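Local coordinates for protein proteasome accessory factor B/C (PafBC) (Paenarthrobacter aurescens, PDB 6SJ9) that probably regulates transcription in the bacterial DNA damage response, joining winged helix-turn-helix and WYL domains in a single chain, at residues T99-A104 with E459-K464; A111-A116 with A137-R142; E428-L433 with T466-E471; L433-A438 with Y528-T533. All blocks are in the same frame, centred on the assembly; numbering follows the deposited sequence.

Contact 1 (T99-A104 with E459-K464); sequences TVLLLA and ESVTIK
Val461 meets Val100 and Leu101 in a small, wholly apolar helix-to-helix contact, buried where helix 95-118 passes helix 457-469, two helices separated by more than 300 residues of chain. The nearest CA atoms of the two segments, Leu101 CA and Val461 CA, are 7.2 Å apart, a spacing bridged by branched side chains. Val461 uses both of its methyls. Its CG1 lies in the cramped slot between the backbone N and the carbonyl carbon (chi1 76°), which leaves CG2 anti to the N, and the two branches fork toward successive residues of the other helix. CG1 comes 4.2 Å from Val100 CG1, while CG2 makes the closer touch, 3.9 Å from Leu101 CD1. Val100 points toward the partner helix and needs only a short side chain. Leu101 leaves its helix at a slant, and its longer chain brings a terminal methyl back to Val461. All three residues are buried. Around them Leu437 of helix 427-441 packs on Val100 and Val461, and Leu93 of strand 90-93 on Leu101 and Val461, making this part of a larger aliphatic core. Polar links lie beside that core: Glu97 of helix 95-118 forms a salt bridge with Lys464 NZ and a hydrogen bond with Ser460 OG, both residues of helix 457-469. No hydrogen bond joins 99-104 to 459-464 themselves. The methyl contacts therefore contribute dispersion and the exclusion of water, while directional pairing between the two helices is left to Glu97 and its two partners beside the core.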
loop_
_atom_site.group_PDB
_atom_site.type_symbol
_atom_site.label_atom_id
_atom_site.label_comp_id
_atom_site.label_asym_id
_atom_site.label_seq_id
_atom_site.Cartn_x
_atom_site.Cartn_y
_atom_site.Cartn_z
ATOM N N THR A 99 -7.664 -6.420 -7.095
ATOM C CA THR A 99 -6.264 -6.686 -6.779
ATOM C C THR A 99 -5.354 -5.599 -7.345
ATOM O O THR A 99 -4.474 -5.114 -6.644
ATOM C CB THR A 99 -5.843 -8.059 -7.321
ATOM O OG1 THR A 99 -6.781 -9.045 -6.885
ATOM C CG2 THR A 99 -4.441 -8.432 -6.836
ATOM N N VAL A 100 -5.608 -5.152 -8.578
ATOM C CA VAL A 100 -4.861 -4.032 -9.135
ATOM C C VAL A 100 -5.009 -2.816 -8.246
ATOM O O VAL A 100 -4.034 -2.142 -7.890
ATOM C CB VAL A 100 -5.368 -3.704 -10.542
ATOM C CG1 VAL A 100 -4.689 -2.353 -11.023
ATOM C CG2 VAL A 100 -5.106 -4.834 -11.461
ATOM N N LEU A 101 -6.241 -2.558 -7.830
ATOM C CA LEU A 101 -6.525 -1.417 -6.978
ATOM C C LEU A 101 -5.727 -1.476 -5.690
ATOM O O LEU A 101 -5.432 -0.442 -5.085
ATOM C CB LEU A 101 -8.019 -1.388 -6.708
ATOM C CG LEU A 101 -8.537 -0.066 -6.236
ATOM C CD1 LEU A 101 -8.291 0.912 -7.332
ATOM C CD2 LEU A 101 -9.968 -0.254 -5.971
ATOM N N LEU A 102 -5.434 -2.686 -5.226
ATOM C CA LEU A 102 -4.654 -2.890 -4.016
ATOM C C LEU A 102 -3.211 -2.433 -4.182
ATOM O O LEU A 102 -2.643 -1.790 -3.293
ATOM C CB LEU A 102 -4.694 -4.374 -3.686
ATOM C CG LEU A 102 -3.924 -4.923 -2.512
ATOM C CD1 LEU A 102 -4.090 -3.978 -1.336
ATOM C CD2 LEU A 102 -4.557 -6.309 -2.192
ATOM N N LEU A 103 -2.627 -2.698 -5.339
ATOM C CA LEU A 103 -1.271 -2.237 -5.590
ATOM C C LEU A 103 -1.282 -0.717 -5.704
ATOM O O LEU A 103 -0.398 -0.048 -5.185
ATOM C CB LEU A 103 -0.724 -2.920 -6.857
ATOM C CG LEU A 103 0.704 -2.621 -7.195
ATOM C CD1 LEU A 103 1.590 -2.845 -6.028
ATOM C CD2 LEU A 103 1.135 -3.456 -8.455
ATOM N N ALA A 104 -2.314 -0.173 -6.358
ATOM C CA ALA A 104 -2.420 1.265 -6.508
ATOM C C ALA A 104 -2.486 1.963 -5.148
ATOM O O ALA A 104 -1.896 3.020 -4.955
ATOM C CB ALA A 104 -3.681 1.593 -7.331
ATOM N N GLU A 459 -7.034 -0.949 -16.880
ATOM C CA GLU A 459 -7.806 0.040 -17.627
ATOM C C GLU A 459 -9.224 0.165 -17.070
ATOM O O GLU A 459 -9.750 1.276 -16.895
ATOM C CB GLU A 459 -7.859 -0.325 -19.111
ATOM C CG GLU A 459 -8.743 0.645 -19.896
ATOM C CD GLU A 459 -9.238 0.105 -21.250
ATOM O OE1 GLU A 459 -9.611 -1.093 -21.336
ATOM O OE2 GLU A 459 -9.293 0.896 -22.219
ATOM N N SER A 460 -9.873 -0.969 -16.810
ATOM C CA SER A 460 -11.266 -0.890 -16.409
ATOM C C SER A 460 -11.416 -0.294 -15.016
ATOM O O SER A 460 -12.361 0.464 -14.777
ATOM C CB SER A 460 -11.960 -2.270 -16.490
ATOM O OG SER A 460 -11.551 -3.157 -15.464
ATOM N N VAL A 461 -10.529 -0.641 -14.076
ATOM C CA VAL A 461 -10.662 -0.074 -12.737
ATOM C C VAL A 461 -10.302 1.420 -12.767
ATOM O O VAL A 461 -10.890 2.207 -12.013
ATOM C CB VAL A 461 -9.862 -0.861 -11.682
ATOM C CG1 VAL A 461 -8.376 -0.575 -11.764
ATOM C CG2 VAL A 461 -10.363 -0.544 -10.296
ATOM N N THR A 462 -9.440 1.847 -13.708
ATOM C CA THR A 462 -9.138 3.278 -13.856
ATOM C C THR A 462 -10.376 4.067 -14.299
ATOM O O THR A 462 -10.695 5.108 -13.720
ATOM C CB THR A 462 -7.996 3.461 -14.851
ATOM O OG1 THR A 462 -6.844 2.814 -14.303
ATOM C CG2 THR A 462 -7.699 4.984 -15.144
ATOM N N ILE A 463 -11.113 3.546 -15.273
ATOM C CA ILE A 463 -12.331 4.188 -15.746
ATOM C C ILE A 463 -13.365 4.231 -14.617
ATOM O O ILE A 463 -13.985 5.264 -14.362
ATOM C CB ILE A 463 -12.850 3.437 -16.993
ATOM C CG1 ILE A 463 -11.800 3.546 -18.095
ATOM C CG2 ILE A 463 -14.169 3.999 -17.537
ATOM C CD1 ILE A 463 -12.115 2.732 -19.366
ATOM N N LYS A 464 -13.569 3.108 -13.920
ATOM C CA LYS A 464 -14.567 3.084 -12.850
ATOM C C LYS A 464 -14.222 4.058 -11.727
ATOM O O LYS A 464 -15.078 4.826 -11.276
ATOM C CB LYS A 464 -14.711 1.674 -12.296
ATOM C CG LYS A 464 -15.224 0.691 -13.313
ATOM C CD LYS A 464 -15.253 -0.727 -12.732
ATOM C CE LYS A 464 -15.912 -1.725 -13.710
ATOM N NZ LYS A 464 -16.013 -3.018 -12.995
#

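Contact 2 (A111-A116 with A137-R142); sequences AALGSA and AGVQPR
Val139 turns its two methyls to helix 95-118, one against Ala112 and the other toward Leu113. Its CG1 stands anti to the backbone N (chi1 -178°) and CG2 anti to the carbonyl carbon, which directs the branches to neighbouring residues of the helix. CG2 makes the closer contact, 3.7 Å from Ala112 CB. The alanine methyl points toward the loop, and its small size suits so direct a methyl-to-methyl touch; Ala112 CA and Val139 CA are 7.4 Å apart. Leu113 starts from the flank of the helix, but its side chain extends far enough to bring CD2 within 4.3 Å of Val139 CG1. A beta-branched residue suits this place because it offers two separate methyls close to its own backbone. Just before it, Gly138 has a positive phi of 79°, a conformation that glycine adopts readily and that turns the chain into Val139. Within the helix, Ser115 folds its hydroxyl back to Ala111 O (OG to O 2.7 Å), so this carbonyl accepts both the hydroxyl and the Ser115 amide, from opposite faces of its plane. Farther along the loop, Arg142 makes a salt bridge with Glu109, a residue of the same helix outside 111-116, and Trp627 of helix 627-634 packs on Leu113. What results is an irregular connecting segment, on its way from helix 95-118 to helix 147-159, packed back on the helix it has left through the apolar contact of Val139.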
loop_
_atom_site.group_PDB
_atom_site.type_symbol
_atom_site.label_atom_id
_atom_site.label_comp_id
_atom_site.label_asym_id
_atom_site.label_seq_id
_atom_site.Cartn_x
_atom_site.Cartn_y
_atom_site.Cartn_z
ATOM N N ALA A 111 3.411 7.808 -1.885
ATOM C CA ALA A 111 3.433 9.199 -2.346
ATOM C C ALA A 111 3.007 10.146 -1.218
ATOM O O ALA A 111 3.546 11.258 -1.069
ATOM C CB ALA A 111 2.504 9.353 -3.564
ATOM N N ALA A 112 1.982 9.740 -0.472
ATOM C CA ALA A 112 1.405 10.591 0.571
ATOM C C ALA A 112 2.392 10.806 1.709
ATOM O O ALA A 112 2.508 11.909 2.247
ATOM C CB ALA A 112 0.094 9.957 1.086
ATOM N N LEU A 113 3.131 9.769 2.062
ATOM C CA LEU A 113 4.136 9.915 3.105
ATOM C C LEU A 113 5.239 10.875 2.671
ATOM O O LEU A 113 5.606 11.804 3.415
ATOM C CB LEU A 113 4.687 8.541 3.459
ATOM C CG LEU A 113 3.625 7.756 4.213
ATOM C CD1 LEU A 113 4.018 6.292 4.374
ATOM C CD2 LEU A 113 3.387 8.449 5.550
ATOM N N GLY A 114 5.749 10.713 1.451
ATOM C CA GLY A 114 6.768 11.647 0.982
ATOM C C GLY A 114 6.286 13.076 1.005
ATOM O O GLY A 114 6.997 13.980 1.468
ATOM N N SER A 115 5.037 13.311 0.575
ATOM C CA SER A 115 4.574 14.698 0.578
ATOM C C SER A 115 4.369 15.227 1.997
ATOM O O SER A 115 4.615 16.409 2.248
ATOM C CB SER A 115 3.278 14.844 -0.194
ATOM O OG SER A 115 3.276 13.966 -1.291
ATOM N N ALA A 116 3.978 14.371 2.942
ATOM C CA ALA A 116 3.729 14.881 4.285
ATOM C C ALA A 116 5.031 15.249 4.961
ATOM O O ALA A 116 5.167 16.352 5.498
ATOM C CB ALA A 116 2.979 13.853 5.137
ATOM N N ALA A 137 -3.647 12.835 5.939
ATOM C CA ALA A 137 -4.962 12.409 5.468
ATOM C C ALA A 137 -4.843 11.253 4.480
ATOM O O ALA A 137 -3.995 11.261 3.579
ATOM C CB ALA A 137 -5.686 13.585 4.800
ATOM N N GLY A 138 -5.700 10.249 4.652
ATOM C CA GLY A 138 -5.674 9.125 3.740
ATOM C C GLY A 138 -4.574 8.118 3.988
ATOM O O GLY A 138 -4.316 7.286 3.107
ATOM N N VAL A 139 -3.891 8.195 5.136
ATOM C CA VAL A 139 -2.899 7.202 5.560
ATOM C C VAL A 139 -3.247 6.735 6.975
ATOM O O VAL A 139 -3.392 7.551 7.894
ATOM C CB VAL A 139 -1.446 7.736 5.511
ATOM C CG1 VAL A 139 -0.464 6.657 5.899
ATOM C CG2 VAL A 139 -1.107 8.268 4.130
ATOM N N GLN A 140 -3.355 5.430 7.150
ATOM C CA GLN A 140 -3.586 4.800 8.437
ATOM C C GLN A 140 -2.421 3.864 8.698
ATOM O O GLN A 140 -1.685 3.518 7.766
ATOM C CB GLN A 140 -4.917 4.035 8.412
ATOM C CG GLN A 140 -4.856 2.787 7.592
ATOM C CD GLN A 140 -6.205 2.128 7.401
ATOM O OE1 GLN A 140 -7.222 2.601 7.909
ATOM N NE2 GLN A 140 -6.213 1.009 6.693
ATOM N N PRO A 141 -2.215 3.430 9.945
ATOM C CA PRO A 141 -1.164 2.438 10.200
ATOM C C PRO A 141 -1.419 1.175 9.390
ATOM O O PRO A 141 -2.555 0.778 9.143
ATOM C CB PRO A 141 -1.278 2.176 11.702
ATOM C CG PRO A 141 -1.907 3.429 12.226
ATOM C CD PRO A 141 -2.850 3.884 11.192
ATOM N N ARG A 142 -0.353 0.559 8.942
ATOM C CA ARG A 142 -0.488 -0.601 8.082
ATOM C C ARG A 142 -0.522 -1.845 8.962
ATOM O O ARG A 142 0.458 -2.167 9.648
ATOM C CB ARG A 142 0.647 -0.652 7.066
ATOM C CG ARG A 142 0.391 -1.714 6.027
ATOM C CD ARG A 142 -0.685 -1.249 5.080
ATOM N NE ARG A 142 -0.176 -0.298 4.101
ATOM C CZ ARG A 142 -0.322 -0.460 2.792
ATOM N NH1 ARG A 142 0.161 0.444 1.953
ATOM N NH2 ARG A 142 -0.931 -1.549 2.327
#

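Contact 3 (E428-L433 with T466-E471); sequences EEAAAL and TGAAGE
Ala430 presses its methyl against the last turn of helix 457-469, touching both side chain and backbone. Its CB lies 3.6 Å from Ala469 N and 3.7 Å from Ala468 C, in effect resting on the peptide link between those residues. The methyls of Ala468 and Ala469 stand beside it, each with its CB 3.8 Å from Ala430 CB. Ala469 CB also reaches toward the backbone of the next residue, 4.1 Å from Ala431 N. Because every participating side chain is a single methyl, the two helices can come very close: Ala430 CA and Ala469 CA are 5.1 Å apart. The next shell frames this alanine patch. Leu434, one turn beyond Ala430, packs on Ala469 and on Thr466, whose OG1 is hydrogen-bonded to Thr462 O of its own helix. Ala431 touches Ala476 of helix 472-476. At Gly470 the helix has ended and phi is positive (61°), a conformation easy for glycine; it carries the chain away toward that following helix. The carbonyl of Ala468 accepts a hydrogen bond from Arg87 NH1, and Gly467 is backbone-bonded to Leu88, so the final turn is also held by the chain before helix 95-118. No hydrogen bond crosses between 428-433 and 466-471. Their cohesion thus comes from close van der Waals contact between methyls and backbone, and alanine provides it with the smallest carbon side chain.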
loop_
_atom_site.group_PDB
_atom_site.type_symbol
_atom_site.label_atom_id
_atom_site.label_comp_id
_atom_site.label_asym_id
_atom_site.label_seq_id
_atom_site.Cartn_x
_atom_site.Cartn_y
_atom_site.Cartn_z
ATOM N N GLU A 428 -12.233 11.902 -2.332
ATOM C CA GLU A 428 -10.833 11.906 -1.910
ATOM C C GLU A 428 -10.195 10.530 -2.045
ATOM O O GLU A 428 -9.051 10.419 -2.490
ATOM C CB GLU A 428 -10.734 12.412 -0.470
ATOM C CG GLU A 428 -11.077 13.926 -0.284
ATOM C CD GLU A 428 -12.595 14.297 -0.408
ATOM O OE1 GLU A 428 -13.482 13.399 -0.430
ATOM O OE2 GLU A 428 -12.887 15.526 -0.490
ATOM N N GLU A 429 -10.907 9.487 -1.619
ATOM C CA GLU A 429 -10.417 8.111 -1.750
ATOM C C GLU A 429 -10.236 7.694 -3.211
ATOM O O GLU A 429 -9.252 7.032 -3.549
ATOM C CB GLU A 429 -11.390 7.136 -1.059
ATOM C CG GLU A 429 -11.426 7.285 0.482
ATOM C CD GLU A 429 -12.715 6.706 1.130
ATOM O OE1 GLU A 429 -13.696 6.331 0.413
ATOM O OE2 GLU A 429 -12.702 6.589 2.376
ATOM N N ALA A 430 -11.191 8.051 -4.077
ATOM C CA ALA A 430 -11.071 7.743 -5.501
ATOM C C ALA A 430 -9.887 8.483 -6.123
ATOM O O ALA A 430 -9.121 7.895 -6.890
ATOM C CB ALA A 430 -12.366 8.104 -6.235
ATOM N N ALA A 431 -9.712 9.769 -5.783
ATOM C CA ALA A 431 -8.597 10.529 -6.327
ATOM C C ALA A 431 -7.275 9.938 -5.875
ATOM O O ALA A 431 -6.337 9.817 -6.678
ATOM C CB ALA A 431 -8.659 12.011 -5.913
ATOM N N ALA A 432 -7.172 9.575 -4.595
ATOM C CA ALA A 432 -5.913 8.995 -4.099
ATOM C C ALA A 432 -5.566 7.739 -4.873
ATOM O O ALA A 432 -4.428 7.555 -5.327
ATOM C CB ALA A 432 -6.021 8.676 -2.601
ATOM N N LEU A 433 -6.562 6.863 -5.047
ATOM C CA LEU A 433 -6.354 5.614 -5.754
ATOM C C LEU A 433 -6.008 5.850 -7.232
ATOM O O LEU A 433 -5.170 5.130 -7.794
ATOM C CB LEU A 433 -7.606 4.740 -5.604
ATOM C CG LEU A 433 -7.861 4.168 -4.195
ATOM C CD1 LEU A 433 -9.257 3.656 -4.139
ATOM C CD2 LEU A 433 -6.900 3.067 -3.934
ATOM N N THR A 466 -12.439 6.706 -12.033
ATOM C CA THR A 466 -12.592 8.048 -12.586
ATOM C C THR A 466 -14.021 8.554 -12.387
ATOM O O THR A 466 -14.233 9.720 -12.043
ATOM C CB THR A 466 -12.246 8.052 -14.079
ATOM O OG1 THR A 466 -10.859 7.745 -14.269
ATOM C CG2 THR A 466 -12.541 9.419 -14.742
ATOM N N GLY A 467 -15.006 7.685 -12.586
ATOM C CA GLY A 467 -16.383 8.070 -12.347
ATOM C C GLY A 467 -16.639 8.371 -10.886
ATOM O O GLY A 467 -17.485 9.202 -10.564
ATOM N N ALA A 468 -15.873 7.741 -9.987
ATOM C CA ALA A 468 -16.060 7.988 -8.573
ATOM C C ALA A 468 -15.341 9.240 -8.112
ATOM O O ALA A 468 -15.766 9.858 -7.140
ATOM C CB ALA A 468 -15.597 6.756 -7.792
ATOM N N ALA A 469 -14.324 9.678 -8.830
ATOM C CA ALA A 469 -13.671 10.912 -8.461
ATOM C C ALA A 469 -14.329 12.126 -9.084
ATOM O O ALA A 469 -14.130 13.229 -8.582
ATOM C CB ALA A 469 -12.194 10.906 -8.848
ATOM N N GLY A 470 -15.071 11.952 -10.177
ATOM C CA GLY A 470 -15.541 13.098 -10.955
ATOM C C GLY A 470 -14.396 13.938 -11.519
ATOM O O GLY A 470 -13.278 13.465 -11.754
ATOM N N GLU A 471 -14.656 15.241 -11.664
ATOM C CA GLU A 471 -13.694 16.127 -12.333
ATOM C C GLU A 471 -12.325 16.129 -11.646
ATOM O O GLU A 471 -11.319 16.384 -12.310
ATOM C CB GLU A 471 -14.294 17.551 -12.399
ATOM C CG GLU A 471 -13.506 18.639 -13.178
ATOM C CD GLU A 471 -13.208 18.332 -14.648
ATOM O OE1 GLU A 471 -13.874 17.477 -15.276
ATOM O OE2 GLU A 471 -12.271 18.973 -15.173
#

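Contact 4 (L433-A438 with Y528-T533); sequences LLTGLA and YSLDST
The helix at Thr435 approaches the end of a beta hairpin, with Thr435 CA 6.7 Å from Leu530 CA and a type I' turn from Leu530 to Thr533 reversing the strand. Thr435 CG2 meets Leu530 CD2 at 3.5 Å, a tight fit for two methyl carbons. With OG1 at chi1 -61°, beside the backbone N, the methyl CG2 falls anti to that N and faces the hairpin, while OG1 hydrogen-bonds Ala431 O in its own helix. Threonine thus presents a methyl to the hairpin and satisfies its hydroxyl close to home. The CB bond of Leu530 runs across the line to the helix, and the rest of the side chain brings CD2 nearer. Hydrogen bonds in both directions between the backbones of Leu530 and Thr533 close the hairpin, and Thr533 OG1 adds a bond to Asp531 O (3.2 Å), approaching from above the carbonyl plane. Thr435 CG2 also comes within 4.4 Å of Asp531 N; the solvent-exposed Asp531 packs its side chain on Trp108 of helix 95-118. Met439 touches both Tyr528 and Leu530, extending the contact along helix 427-441. That helix consequently lies between the hairpin formed by strands 517-530 and 533-540 and, through Leu434 and Leu437, helix 457-469.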
loop_
_atom_site.group_PDB
_atom_site.type_symbol
_atom_site.label_atom_id
_atom_site.label_comp_id
_atom_site.label_asym_id
_atom_site.label_seq_id
_atom_site.Cartn_x
_atom_site.Cartn_y
_atom_site.Cartn_z
ATOM N N LEU A 433 -6.562 6.863 -5.047
ATOM C CA LEU A 433 -6.354 5.614 -5.754
ATOM C C LEU A 433 -6.008 5.850 -7.232
ATOM O O LEU A 433 -5.170 5.130 -7.794
ATOM C CB LEU A 433 -7.606 4.740 -5.604
ATOM C CG LEU A 433 -7.861 4.168 -4.195
ATOM C CD1 LEU A 433 -9.257 3.656 -4.139
ATOM C CD2 LEU A 433 -6.900 3.067 -3.934
ATOM N N LEU A 434 -6.639 6.847 -7.870
ATOM C CA LEU A 434 -6.320 7.175 -9.260
ATOM C C LEU A 434 -4.881 7.594 -9.413
ATOM O O LEU A 434 -4.286 7.417 -10.472
ATOM C CB LEU A 434 -7.195 8.307 -9.785
ATOM C CG LEU A 434 -8.544 7.783 -10.218
ATOM C CD1 LEU A 434 -9.534 8.924 -10.418
ATOM C CD2 LEU A 434 -8.320 6.977 -11.532
ATOM N N THR A 435 -4.323 8.215 -8.394
ATOM C CA THR A 435 -2.919 8.557 -8.485
ATOM C C THR A 435 -2.061 7.307 -8.558
ATOM O O THR A 435 -1.120 7.240 -9.360
ATOM C CB THR A 435 -2.531 9.433 -7.313
ATOM O OG1 THR A 435 -3.337 10.612 -7.406
ATOM C CG2 THR A 435 -1.045 9.827 -7.444
ATOM N N GLY A 436 -2.369 6.301 -7.728
ATOM C CA GLY A 436 -1.617 5.048 -7.790
ATOM C C GLY A 436 -1.863 4.333 -9.109
ATOM O O GLY A 436 -0.932 3.772 -9.706
ATOM N N LEU A 437 -3.109 4.396 -9.611
ATOM C CA LEU A 437 -3.397 3.767 -10.881
ATOM C C LEU A 437 -2.681 4.478 -12.022
ATOM O O LEU A 437 -2.276 3.831 -12.991
ATOM C CB LEU A 437 -4.918 3.743 -11.138
ATOM C CG LEU A 437 -5.699 2.814 -10.183
ATOM C CD1 LEU A 437 -7.180 3.111 -10.294
ATOM C CD2 LEU A 437 -5.458 1.331 -10.537
ATOM N N ALA A 438 -2.532 5.803 -11.952
ATOM C CA ALA A 438 -1.865 6.475 -13.064
ATOM C C ALA A 438 -0.372 6.155 -13.096
ATOM O O ALA A 438 0.225 6.064 -14.180
ATOM C CB ALA A 438 -2.147 7.979 -13.033
ATOM N N TYR A 528 7.520 14.365 -13.903
ATOM C CA TYR A 528 6.184 13.796 -13.677
ATOM C C TYR A 528 5.583 14.461 -12.448
ATOM O O TYR A 528 6.315 14.986 -11.596
ATOM C CB TYR A 528 6.236 12.255 -13.515
ATOM C CG TYR A 528 7.074 11.853 -12.329
ATOM C CD1 TYR A 528 8.465 11.848 -12.418
ATOM C CD2 TYR A 528 6.500 11.511 -11.117
ATOM C CE1 TYR A 528 9.250 11.494 -11.299
ATOM C CE2 TYR A 528 7.243 11.162 -10.034
ATOM C CZ TYR A 528 8.638 11.151 -10.118
ATOM O OH TYR A 528 9.380 10.795 -8.993
ATOM N N SER A 529 4.238 14.497 -12.394
ATOM C CA SER A 529 3.534 15.048 -11.247
ATOM C C SER A 529 2.703 13.993 -10.537
ATOM O O SER A 529 2.201 13.061 -11.158
ATOM C CB SER A 529 2.642 16.219 -11.657
ATOM O OG SER A 529 1.882 15.827 -12.769
ATOM N N LEU A 530 2.504 14.211 -9.246
ATOM C CA LEU A 530 1.694 13.360 -8.385
ATOM C C LEU A 530 1.103 14.219 -7.290
ATOM O O LEU A 530 1.845 14.969 -6.650
ATOM C CB LEU A 530 2.508 12.270 -7.682
ATOM C CG LEU A 530 3.094 11.151 -8.473
ATOM C CD1 LEU A 530 3.865 10.287 -7.520
ATOM C CD2 LEU A 530 1.938 10.434 -9.094
ATOM N N ASP A 531 -0.208 14.119 -7.068
ATOM C CA ASP A 531 -0.830 14.867 -5.971
ATOM C C ASP A 531 -0.497 16.353 -6.067
ATOM O O ASP A 531 0.017 16.945 -5.123
ATOM C CB ASP A 531 -0.397 14.315 -4.602
ATOM C CG ASP A 531 -1.273 14.848 -3.452
ATOM O OD1 ASP A 531 -2.379 15.362 -3.746
ATOM O OD2 ASP A 531 -0.847 14.804 -2.274
ATOM N N SER A 532 -0.665 16.914 -7.265
ATOM C CA SER A 532 -0.401 18.325 -7.554
ATOM C C SER A 532 1.070 18.741 -7.345
ATOM O O SER A 532 1.362 19.937 -7.261
ATOM C CB SER A 532 -1.308 19.221 -6.711
ATOM O OG SER A 532 -2.661 18.913 -6.989
ATOM N N THR A 533 2.021 17.790 -7.297
ATOM C CA THR A 533 3.441 18.088 -7.112
ATOM C C THR A 533 4.291 17.606 -8.277
ATOM O O THR A 533 4.157 16.456 -8.721
ATOM C CB THR A 533 3.944 17.483 -5.802
ATOM O OG1 THR A 533 3.064 17.889 -4.755
ATOM C CG2 THR A 533 5.354 17.941 -5.473
#

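Helices 95-118, 427-441 and 457-469 connect the four contacts, whose centres lie 11 to 19 Å apart. Contact 2 is nested along the chain within the loop closed by contact 1, and both use helix 95-118. Contacts 1 and 3 share helix 457-469; contacts 3 and 4 share helix 427-441 and Leu433. Contacts 1, 3 and 4 touch one another and interleave along the sequence, whereas contact 2 closes before contacts 3 and 4 open and reaches contact 4 through Ala111 and Leu530. Early and late parts of the chain are thereby packed into one core, where helix 427-441 of the PafC helix-turn-helix family region borders a WYL-domain hairpin, consistent with close coupling of these regions.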